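Local coordinates for protein dihydropteridine reductase (Caenorhabditis elegans, PDB 1OOE) that probably reduces quinonoid dihydrobiopterin to tetrahydrobiopterin with NADH or NADPH, as a homodimeric member of the short-chain dehydrogenase/reductase family, at residues A14-Y28 against L198-T210. Numbering follows the deposited sequence.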
loop_
_atom_site.group_PDB
_atom_site.type_symbol
_atom_site.label_atom_id
_atom_site.label_comp_id
_atom_site.label_asym_id
_atom_site.label_seq_id
_atom_site.Cartn_x
_atom_site.Cartn_y
_atom_site.Cartn_z
ATOM N N ALA A 14 -14.563 -16.835 9.032
ATOM C CA ALA A 14 -15.971 -17.091 8.745
ATOM C C ALA A 14 -16.216 -17.311 7.251
ATOM O O ALA A 14 -16.779 -18.328 6.850
ATOM C CB ALA A 14 -16.830 -15.934 9.254
ATOM N N LEU A 15 -15.786 -16.354 6.435
ATOM C CA LEU A 15 -15.969 -16.451 4.993
ATOM C C LEU A 15 -15.105 -17.559 4.397
ATOM O O LEU A 15 -15.564 -18.324 3.547
ATOM C CB LEU A 15 -15.637 -15.110 4.324
ATOM C CG LEU A 15 -15.713 -15.051 2.795
ATOM C CD1 LEU A 15 -17.104 -15.465 2.319
ATOM C CD2 LEU A 15 -15.386 -13.641 2.322
ATOM N N GLY A 16 -13.858 -17.644 4.848
ATOM C CA GLY A 16 -12.954 -18.662 4.339
ATOM C C GLY A 16 -13.447 -20.077 4.569
ATOM O O GLY A 16 -13.379 -20.924 3.671
ATOM N N SER A 17 -13.940 -20.344 5.776
ATOM C CA SER A 17 -14.450 -21.667 6.109
ATOM C C SER A 17 -15.698 -21.975 5.285
ATOM O O SER A 17 -15.909 -23.115 4.865
ATOM C CB SER A 17 -14.766 -21.756 7.610
ATOM O OG SER A 17 -15.302 -23.024 7.945
ATOM N N ALA A 18 -16.523 -20.958 5.049
ATOM C CA ALA A 18 -17.736 -21.140 4.258
ATOM C C ALA A 18 -17.375 -21.515 2.822
ATOM O O ALA A 18 -17.992 -22.399 2.221
ATOM C CB ALA A 18 -18.567 -19.860 4.267
ATOM N N ILE A 19 -16.380 -20.827 2.271
ATOM C CA ILE A 19 -15.933 -21.089 0.909
ATOM C C ILE A 19 -15.350 -22.496 0.810
ATOM O O ILE A 19 -15.683 -23.252 -0.102
ATOM C CB ILE A 19 -14.873 -20.047 0.467
ATOM C CG1 ILE A 19 -15.530 -18.668 0.369
ATOM C CG2 ILE A 19 -14.266 -20.436 -0.886
ATOM C CD1 ILE A 19 -14.547 -17.524 0.242
ATOM N N LEU A 20 -14.490 -22.849 1.761
ATOM C CA LEU A 20 -13.867 -24.167 1.780
ATOM C C LEU A 20 -14.921 -25.271 1.833
ATOM O O LEU A 20 -14.876 -26.224 1.054
ATOM C CB LEU A 20 -12.917 -24.276 2.980
ATOM C CG LEU A 20 -12.055 -25.537 3.115
ATOM C CD1 LEU A 20 -10.833 -25.234 3.984
ATOM C CD2 LEU A 20 -12.875 -26.669 3.708
ATOM N N GLU A 21 -15.880 -25.136 2.744
ATOM C CA GLU A 21 -16.941 -26.131 2.872
ATOM C C GLU A 21 -17.777 -26.240 1.598
ATOM O O GLU A 21 -18.131 -27.340 1.169
ATOM C CB GLU A 21 -17.859 -25.785 4.048
ATOM C CG GLU A 21 -17.239 -25.965 5.424
ATOM C CD GLU A 21 -16.757 -27.382 5.669
ATOM O OE1 GLU A 21 -17.349 -28.321 5.094
ATOM O OE2 GLU A 21 -15.797 -27.557 6.449
ATOM N N PHE A 22 -18.090 -25.098 0.996
ATOM C CA PHE A 22 -18.901 -25.070 -0.213
ATOM C C PHE A 22 -18.243 -25.779 -1.396
ATOM O O PHE A 22 -18.889 -26.565 -2.088
ATOM C CB PHE A 22 -19.229 -23.627 -0.594
ATOM C CG PHE A 22 -20.260 -23.507 -1.678
ATOM C CD1 PHE A 22 -21.587 -23.844 -1.431
ATOM C CD2 PHE A 22 -19.906 -23.061 -2.944
ATOM C CE1 PHE A 22 -22.549 -23.737 -2.435
ATOM C CE2 PHE A 22 -20.861 -22.951 -3.957
ATOM C CZ PHE A 22 -22.183 -23.288 -3.701
ATOM N N PHE A 23 -16.963 -25.506 -1.637
ATOM C CA PHE A 23 -16.280 -26.157 -2.751
ATOM C C PHE A 23 -16.126 -27.650 -2.503
ATOM O O PHE A 23 -16.220 -28.456 -3.431
ATOM C CB PHE A 23 -14.912 -25.515 -3.009
ATOM C CG PHE A 23 -14.976 -24.309 -3.908
ATOM C CD1 PHE A 23 -15.510 -23.107 -3.449
ATOM C CD2 PHE A 23 -14.549 -24.390 -5.232
ATOM C CE1 PHE A 23 -15.621 -22.003 -4.298
ATOM C CE2 PHE A 23 -14.656 -23.294 -6.087
ATOM C CZ PHE A 23 -15.195 -22.096 -5.619
ATOM N N LYS A 24 -15.895 -28.014 -1.247
ATOM C CA LYS A 24 -15.748 -29.414 -0.873
ATOM C C LYS A 24 -17.055 -30.147 -1.170
ATOM O O LYS A 24 -17.054 -31.250 -1.725
ATOM C CB LYS A 24 -15.419 -29.520 0.616
ATOM C CG LYS A 24 -15.078 -30.918 1.095
ATOM C CD LYS A 24 -14.842 -30.925 2.601
ATOM C CE LYS A 24 -14.477 -32.312 3.102
ATOM N NZ LYS A 24 -14.294 -32.340 4.579
ATOM N N LYS A 25 -18.173 -29.526 -0.804
ATOM C CA LYS A 25 -19.482 -30.123 -1.039
ATOM C C LYS A 25 -19.732 -30.292 -2.533
ATOM O O LYS A 25 -20.483 -31.176 -2.954
ATOM C CB LYS A 25 -20.585 -29.249 -0.430
ATOM C CG LYS A 25 -21.998 -29.772 -0.683
ATOM C CD LYS A 25 -23.063 -28.828 -0.136
ATOM C CE LYS A 25 -22.992 -28.722 1.379
ATOM N NZ LYS A 25 -23.171 -30.046 2.041
ATOM N N ASN A 26 -19.091 -29.445 -3.333
ATOM C CA ASN A 26 -19.252 -29.495 -4.777
ATOM C C ASN A 26 -18.179 -30.291 -5.518
ATOM O O ASN A 26 -17.910 -30.041 -6.692
ATOM C CB ASN A 26 -19.347 -28.072 -5.332
ATOM C CG ASN A 26 -20.735 -27.481 -5.165
ATOM O OD1 ASN A 26 -21.637 -27.754 -5.960
ATOM N ND2 ASN A 26 -20.920 -26.684 -4.120
ATOM N N GLY A 27 -17.565 -31.243 -4.819
ATOM C CA GLY A 27 -16.571 -32.108 -5.431
ATOM C C GLY A 27 -15.133 -31.658 -5.612
ATOM O O GLY A 27 -14.361 -32.349 -6.281
ATOM N N TYR A 28 -14.753 -30.521 -5.035
ATOM C CA TYR A 28 -13.378 -30.052 -5.180
ATOM C C TYR A 28 -12.471 -30.486 -4.034
ATOM O O TYR A 28 -12.929 -30.733 -2.920
ATOM C CB TYR A 28 -13.326 -28.521 -5.265
ATOM C CG TYR A 28 -13.805 -27.932 -6.570
ATOM C CD1 TYR A 28 -15.165 -27.823 -6.853
ATOM C CD2 TYR A 28 -12.893 -27.482 -7.527
ATOM C CE1 TYR A 28 -15.607 -27.281 -8.055
ATOM C CE2 TYR A 28 -13.324 -26.939 -8.732
ATOM C CZ TYR A 28 -14.682 -26.842 -8.990
ATOM O OH TYR A 28 -15.115 -26.309 -10.182
ATOM N N LEU A 198 -23.002 -15.227 3.329
ATOM C CA LEU A 198 -21.714 -15.744 2.882
ATOM C C LEU A 198 -21.887 -16.618 1.642
ATOM O O LEU A 198 -21.014 -16.656 0.774
ATOM C CB LEU A 198 -21.039 -16.542 4.005
ATOM C CG LEU A 198 -20.800 -15.797 5.329
ATOM C CD1 LEU A 198 -20.031 -16.695 6.287
ATOM C CD2 LEU A 198 -20.025 -14.509 5.075
ATOM N N SER A 199 -23.023 -17.307 1.553
ATOM C CA SER A 199 -23.305 -18.181 0.417
ATOM C C SER A 199 -23.343 -17.430 -0.913
ATOM O O SER A 199 -23.077 -18.010 -1.964
ATOM C CB SER A 199 -24.635 -18.919 0.625
ATOM O OG SER A 199 -25.732 -18.022 0.663
ATOM N N PHE A 200 -23.676 -16.143 -0.872
ATOM C CA PHE A 200 -23.726 -15.344 -2.091
ATOM C C PHE A 200 -22.328 -15.316 -2.697
ATOM O O PHE A 200 -22.164 -15.418 -3.913
ATOM C CB PHE A 200 -24.166 -13.915 -1.777
ATOM C CG PHE A 200 -24.358 -13.051 -2.997
ATOM C CD1 PHE A 200 -25.451 -13.242 -3.839
ATOM C CD2 PHE A 200 -23.452 -12.039 -3.298
ATOM C CE1 PHE A 200 -25.642 -12.430 -4.961
ATOM C CE2 PHE A 200 -23.631 -11.220 -4.419
ATOM C CZ PHE A 200 -24.731 -11.418 -5.251
ATOM N N ILE A 201 -21.326 -15.178 -1.830
ATOM C CA ILE A 201 -19.932 -15.135 -2.251
ATOM C C ILE A 201 -19.443 -16.504 -2.724
ATOM O O ILE A 201 -18.854 -16.621 -3.803
ATOM C CB ILE A 201 -19.018 -14.641 -1.096
ATOM C CG1 ILE A 201 -19.474 -13.253 -0.631
ATOM C CG2 ILE A 201 -17.566 -14.605 -1.554
ATOM C CD1 ILE A 201 -19.395 -12.188 -1.696
ATOM N N SER A 202 -19.690 -17.540 -1.926
ATOM C CA SER A 202 -19.256 -18.888 -2.284
ATOM C C SER A 202 -19.853 -19.302 -3.622
ATOM O O SER A 202 -19.167 -19.883 -4.465
ATOM C CB SER A 202 -19.668 -19.894 -1.203
ATOM O OG SER A 202 -19.077 -19.570 0.043
ATOM N N GLU A 203 -21.133 -18.995 -3.810
ATOM C CA GLU A 203 -21.822 -19.326 -5.050
ATOM C C GLU A 203 -21.196 -18.618 -6.247
ATOM O O GLU A 203 -21.010 -19.227 -7.305
ATOM C CB GLU A 203 -23.307 -18.971 -4.934
ATOM C CG GLU A 203 -24.125 -20.026 -4.199
ATOM C CD GLU A 203 -25.487 -19.520 -3.767
ATOM O OE1 GLU A 203 -26.073 -18.689 -4.492
ATOM O OE2 GLU A 203 -25.978 -19.961 -2.708
ATOM N N HIS A 204 -20.856 -17.341 -6.094
ATOM C CA HIS A 204 -20.248 -16.631 -7.209
ATOM C C HIS A 204 -18.842 -17.126 -7.504
ATOM O O HIS A 204 -18.434 -17.181 -8.665
ATOM C CB HIS A 204 -20.252 -15.118 -6.973
ATOM C CG HIS A 204 -21.553 -14.467 -7.327
ATOM N ND1 HIS A 204 -22.687 -14.600 -6.555
ATOM C CD2 HIS A 204 -21.914 -13.726 -8.402
ATOM C CE1 HIS A 204 -23.691 -13.969 -7.140
ATOM N NE2 HIS A 204 -23.248 -13.431 -8.263
ATOM N N LEU A 205 -18.092 -17.499 -6.471
ATOM C CA LEU A 205 -16.748 -18.006 -6.720
ATOM C C LEU A 205 -16.824 -19.305 -7.524
ATOM O O LEU A 205 -16.038 -19.512 -8.450
ATOM C CB LEU A 205 -15.996 -18.242 -5.409
ATOM C CG LEU A 205 -15.556 -16.991 -4.643
ATOM C CD1 LEU A 205 -14.927 -17.399 -3.319
ATOM C CD2 LEU A 205 -14.571 -16.189 -5.485
ATOM N N LEU A 206 -17.767 -20.179 -7.185
ATOM C CA LEU A 206 -17.900 -21.435 -7.928
ATOM C C LEU A 206 -18.289 -21.140 -9.379
ATOM O O LEU A 206 -17.764 -21.761 -10.308
ATOM C CB LEU A 206 -18.945 -22.357 -7.277
ATOM C CG LEU A 206 -19.197 -23.701 -7.979
ATOM C CD1 LEU A 206 -17.899 -24.493 -8.060
ATOM C CD2 LEU A 206 -20.254 -24.491 -7.224
ATOM N N LYS A 207 -19.192 -20.182 -9.575
ATOM C CA LYS A 207 -19.626 -19.817 -10.923
ATOM C C LYS A 207 -18.476 -19.264 -11.763
ATOM O O LYS A 207 -18.266 -19.689 -12.899
ATOM C CB LYS A 207 -20.747 -18.774 -10.879
ATOM C CG LYS A 207 -21.302 -18.438 -12.264
ATOM C CD LYS A 207 -22.397 -17.379 -12.234
ATOM C CE LYS A 207 -21.857 -16.013 -11.823
ATOM N NZ LYS A 207 -22.887 -14.939 -11.989
ATOM N N TRP A 208 -17.737 -18.309 -11.206
ATOM C CA TRP A 208 -16.623 -17.713 -11.930
ATOM C C TRP A 208 -15.506 -18.726 -12.179
ATOM O O TRP A 208 -14.770 -18.619 -13.165
ATOM C CB TRP A 208 -16.066 -16.504 -11.167
ATOM C CG TRP A 208 -17.058 -15.387 -10.942
ATOM C CD1 TRP A 208 -18.081 -15.017 -11.765
ATOM C CD2 TRP A 208 -17.073 -14.463 -9.843
ATOM N NE1 TRP A 208 -18.733 -13.916 -11.249
ATOM C CE2 TRP A 208 -18.133 -13.557 -10.071
ATOM C CE3 TRP A 208 -16.291 -14.311 -8.691
ATOM C CZ2 TRP A 208 -18.431 -12.513 -9.187
ATOM C CZ3 TRP A 208 -16.587 -13.271 -7.810
ATOM C CH2 TRP A 208 -17.647 -12.387 -8.066
ATOM N N THR A 209 -15.379 -19.709 -11.295
ATOM C CA THR A 209 -14.341 -20.725 -11.447
ATOM C C THR A 209 -14.662 -21.694 -12.582
ATOM O O THR A 209 -13.780 -22.068 -13.362
ATOM C CB THR A 209 -14.153 -21.539 -10.144
ATOM O OG1 THR A 209 -13.728 -20.666 -9.089
ATOM C CG2 THR A 209 -13.099 -22.622 -10.332
ATOM N N THR A 210 -15.930 -22.079 -12.678
ATOM C CA THR A 210 -16.375 -23.034 -13.694
ATOM C C THR A 210 -16.825 -22.445 -15.033
ATOM O O THR A 210 -16.776 -23.131 -16.059
ATOM C CB THR A 210 -17.519 -23.908 -13.144
ATOM O OG1 THR A 210 -18.625 -23.079 -12.774
ATOM C CG2 THR A 210 -17.050 -24.685 -11.927
#
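Phe22 and Phe23 of helix 14-25 reach helix 198-210 at successive places, the two helices running in the same general direction at 49° with their axes 9.2 Å apart. Phe22 turns CG away from its own N (chi1 -170°), which brings its ring against Ser202, Phe22 CD2 lying 3.6 Å from Ser202 CB, while Phe22 CZ lies 3.8 Å from Glu203 CG. One face of this ring carries the amide of Asn26, whose ND2 stands over the ring centre and donates a nearly straight bond (164°) to Phe22 O. Replacing Phe22 by an alanine would probably open a gap between Ser202 and Leu206 and leave the Asn26 amide without the ring beneath it. Phe23 behaves as a knob in the hole formed by Ser202, Leu205, Leu206 and Thr209, with Leu205 CB at its edge, in the ring plane, and Phe23 CZ 3.6 Å from Leu206 N. Leu206 forks between the aromatic groups: CD2 rests on Phe22 and the Asn26 amide, while Leu206 CD1 lies 3.6 Å from Tyr28 CE1. The backbones come nearest at Ser202, whose CA lies 5.1 Å from Ile19 CA; Ile19 and Leu205 cross at about a right angle, and Leu198 CD1 meets Ala18 CB. A Schellman motif with Gly27 at C-prime ends helix 14-25, the first helix of the Rossmann-type fold, and leads into strand 28-34. Phe23 and Leu20 also pack on Val30 of that strand, whereas Ile201 and Phe200 seat helix 198-210 on strand 221-227, so the pair lies across one face of the central sheet.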